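Local coordinates for reticulocyte binding protein (Streptococcus agalactiae COH1, PDB 3FAW) that probably hydrolyses alpha-1,6-glucosidic linkages of pullulan and related alpha-glucans as a cell-wall-anchored pullulanase, at residues A[129-134]-A[182-187]. Sequence-based numbering, arbitrary orientation.
Sequences YAYSGN and KGVWQT
Tyr129 and Lys182 bring the two backbones together, their CA atoms 4.3 Å apart, where the end of helix 122-129 meets the turn leading into strand 184-189; from there the chains diverge, and side chains bridge the widening gap. Tyr131 and Lys182 contribute the largest areas, and Tyr131 is the centre of the side-chain packing. Its CG is anti to the backbone N (chi1 -175°), and the ring meets Val184 CG2 over one face. This methyl sits 3.3 Å from the ring centroid and 11° off the ring normal, a close, well-centred CH-pi contact, while CG1 reaches only the CE2 side of the ring. Gly133 N lies over the centre of the opposite face, 3.4 Å above the plane, so that the ring is sandwiched between the strand and its own loop. Lys182 adds aliphatic contact, its CB 3.9 Å from Tyr131 CD1. A bend at chi2 (-71°) brings CD to 3.8 Å from Ala130 O, and the chain then leads its ammonium group away from the loop. Farther along the strand, Gln186 NE2 approaches Tyr131 OH at 3.9 Å, with amide and ring planes nearly perpendicular; this amide nitrogen is hydrogen-bonded to Ser149 OG instead. Tyr129 packs its CB against Lys182 O, and the carbonyl oxygens of the two residues lie 3.1 Å apart. Both are acceptors, and the likely repulsion is probably eased by Trp151 NE1, which donates to Tyr129 O. Arg436 NH1 binds both Tyr131 O and Gly133 O, tying the loop to helix 432-449 of the catalytic part. The loop between helix 122-129 and strand 136-139 is packed by a CH-pi contact onto the antiparallel beta-sandwich of a carbohydrate-binding module 48, the N-terminal companion of the TIM barrel in pullulanases and isoamylases, consistent with a link between this module and the preceding domain.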
loop_
_atom_site.group_PDB
_atom_site.type_symbol
_atom_site.label_atom_id
_atom_site.label_comp_id
_atom_site.label_asym_id
_atom_site.label_seq_id
_atom_site.Cartn_x
_atom_site.Cartn_y
_atom_site.Cartn_z
ATOM N N TYR A 129 -26.102 -13.353 -10.591
ATOM C CA TYR A 129 -25.281 -12.678 -11.606
ATOM C C TYR A 129 -23.770 -12.885 -11.506
ATOM O O TYR A 129 -23.048 -12.452 -12.402
ATOM C CB TYR A 129 -25.576 -11.175 -11.597
ATOM C CG TYR A 129 -27.050 -10.843 -11.549
ATOM C CD1 TYR A 129 -27.927 -11.346 -12.501
ATOM C CD2 TYR A 129 -27.567 -10.019 -10.551
ATOM C CE1 TYR A 129 -29.283 -11.050 -12.458
ATOM C CE2 TYR A 129 -28.914 -9.714 -10.501
ATOM C CZ TYR A 129 -29.769 -10.233 -11.457
ATOM O OH TYR A 129 -31.110 -9.937 -11.415
ATOM N N ALA A 130 -23.284 -13.535 -10.447
ATOM C CA ALA A 130 -21.848 -13.790 -10.313
ATOM C C ALA A 130 -21.319 -14.404 -11.609
ATOM O O ALA A 130 -21.867 -15.388 -12.102
ATOM C CB ALA A 130 -21.562 -14.703 -9.128
ATOM N N TYR A 131 -20.271 -13.797 -12.158
ATOM C CA TYR A 131 -19.774 -14.128 -13.489
ATOM C C TYR A 131 -18.297 -14.474 -13.412
ATOM O O TYR A 131 -17.547 -13.825 -12.687
ATOM C CB TYR A 131 -19.997 -12.932 -14.418
ATOM C CG TYR A 131 -19.638 -13.157 -15.872
ATOM C CD1 TYR A 131 -20.334 -14.077 -16.649
ATOM C CD2 TYR A 131 -18.625 -12.418 -16.480
ATOM C CE1 TYR A 131 -20.015 -14.270 -17.992
ATOM C CE2 TYR A 131 -18.298 -12.600 -17.818
ATOM C CZ TYR A 131 -18.995 -13.526 -18.569
ATOM O OH TYR A 131 -18.670 -13.706 -19.891
ATOM N N SER A 132 -17.892 -15.503 -14.155
ATOM C CA SER A 132 -16.501 -15.966 -14.166
ATOM C C SER A 132 -15.794 -15.774 -15.517
ATOM O O SER A 132 -14.623 -16.117 -15.651
ATOM C CB SER A 132 -16.447 -17.445 -13.764
ATOM O OG SER A 132 -16.996 -17.643 -12.472
ATOM N N GLY A 133 -16.489 -15.218 -16.508
ATOM C CA GLY A 133 -15.908 -15.028 -17.840
ATOM C C GLY A 133 -15.036 -13.788 -17.948
ATOM O O GLY A 133 -14.815 -13.086 -16.967
ATOM N N ASN A 134 -14.543 -13.515 -19.153
ATOM C CA ASN A 134 -13.673 -12.367 -19.383
ATOM C C ASN A 134 -14.428 -11.043 -19.258
ATOM O O ASN A 134 -15.559 -10.915 -19.721
ATOM C CB ASN A 134 -13.008 -12.457 -20.764
ATOM C CG ASN A 134 -11.913 -11.419 -20.959
ATOM O OD1 ASN A 134 -11.936 -10.650 -21.921
ATOM N ND2 ASN A 134 -10.951 -11.391 -20.043
ATOM N N LYS A 182 -26.206 -13.645 -17.065
ATOM C CA LYS A 182 -25.483 -13.257 -15.845
ATOM C C LYS A 182 -25.327 -11.738 -15.699
ATOM O O LYS A 182 -24.556 -11.269 -14.860
ATOM C CB LYS A 182 -24.100 -13.924 -15.807
ATOM C CG LYS A 182 -24.129 -15.450 -15.841
ATOM C CD LYS A 182 -24.653 -16.047 -14.539
ATOM C CE LYS A 182 -24.942 -17.533 -14.686
ATOM N NZ LYS A 182 -26.096 -17.790 -15.605
ATOM N N GLY A 183 -26.060 -10.976 -16.511
ATOM C CA GLY A 183 -26.013 -9.514 -16.473
ATOM C C GLY A 183 -24.765 -8.900 -17.083
ATOM O O GLY A 183 -24.380 -7.783 -16.716
ATOM N N VAL A 184 -24.139 -9.618 -18.018
ATOM C CA VAL A 184 -22.919 -9.149 -18.682
ATOM C C VAL A 184 -23.245 -8.589 -20.070
ATOM O O VAL A 184 -23.690 -9.318 -20.957
ATOM C CB VAL A 184 -21.864 -10.276 -18.814
ATOM C CG1 VAL A 184 -20.623 -9.774 -19.553
ATOM C CG2 VAL A 184 -21.486 -10.818 -17.445
ATOM N N TRP A 185 -23.018 -7.292 -20.244
ATOM C CA TRP A 185 -23.290 -6.613 -21.507
ATOM C C TRP A 185 -22.103 -6.761 -22.448
ATOM O O TRP A 185 -20.966 -6.537 -22.048
ATOM C CB TRP A 185 -23.583 -5.139 -21.255
ATOM C CG TRP A 185 -24.806 -4.940 -20.437
ATOM C CD1 TRP A 185 -24.900 -4.993 -19.073
ATOM C CD2 TRP A 185 -26.125 -4.673 -20.922
ATOM N NE1 TRP A 185 -26.196 -4.769 -18.682
ATOM C CE2 TRP A 185 -26.969 -4.569 -19.795
ATOM C CE3 TRP A 185 -26.676 -4.512 -22.198
ATOM C CZ2 TRP A 185 -28.332 -4.303 -19.907
ATOM C CZ3 TRP A 185 -28.033 -4.252 -22.307
ATOM C CH2 TRP A 185 -28.846 -4.149 -21.170
ATOM N N GLN A 186 -22.375 -7.144 -23.693
ATOM C CA GLN A 186 -21.317 -7.481 -24.648
ATOM C C GLN A 186 -21.561 -6.941 -26.060
ATOM O O GLN A 186 -22.704 -6.776 -26.493
ATOM C CB GLN A 186 -21.159 -9.001 -24.727
ATOM C CG GLN A 186 -20.915 -9.670 -23.388
ATOM C CD GLN A 186 -20.735 -11.162 -23.512
ATOM O OE1 GLN A 186 -21.628 -11.867 -23.977
ATOM N NE2 GLN A 186 -19.578 -11.654 -23.091
ATOM N N THR A 187 -20.465 -6.671 -26.764
ATOM C CA THR A 187 -20.500 -6.400 -28.200
ATOM C C THR A 187 -19.154 -6.709 -28.854
ATOM O O THR A 187 -18.172 -7.010 -28.172
ATOM C CB THR A 187 -20.895 -4.940 -28.513
ATOM O OG1 THR A 187 -21.146 -4.808 -29.917
ATOM C CG2 THR A 187 -19.793 -3.960 -28.096
#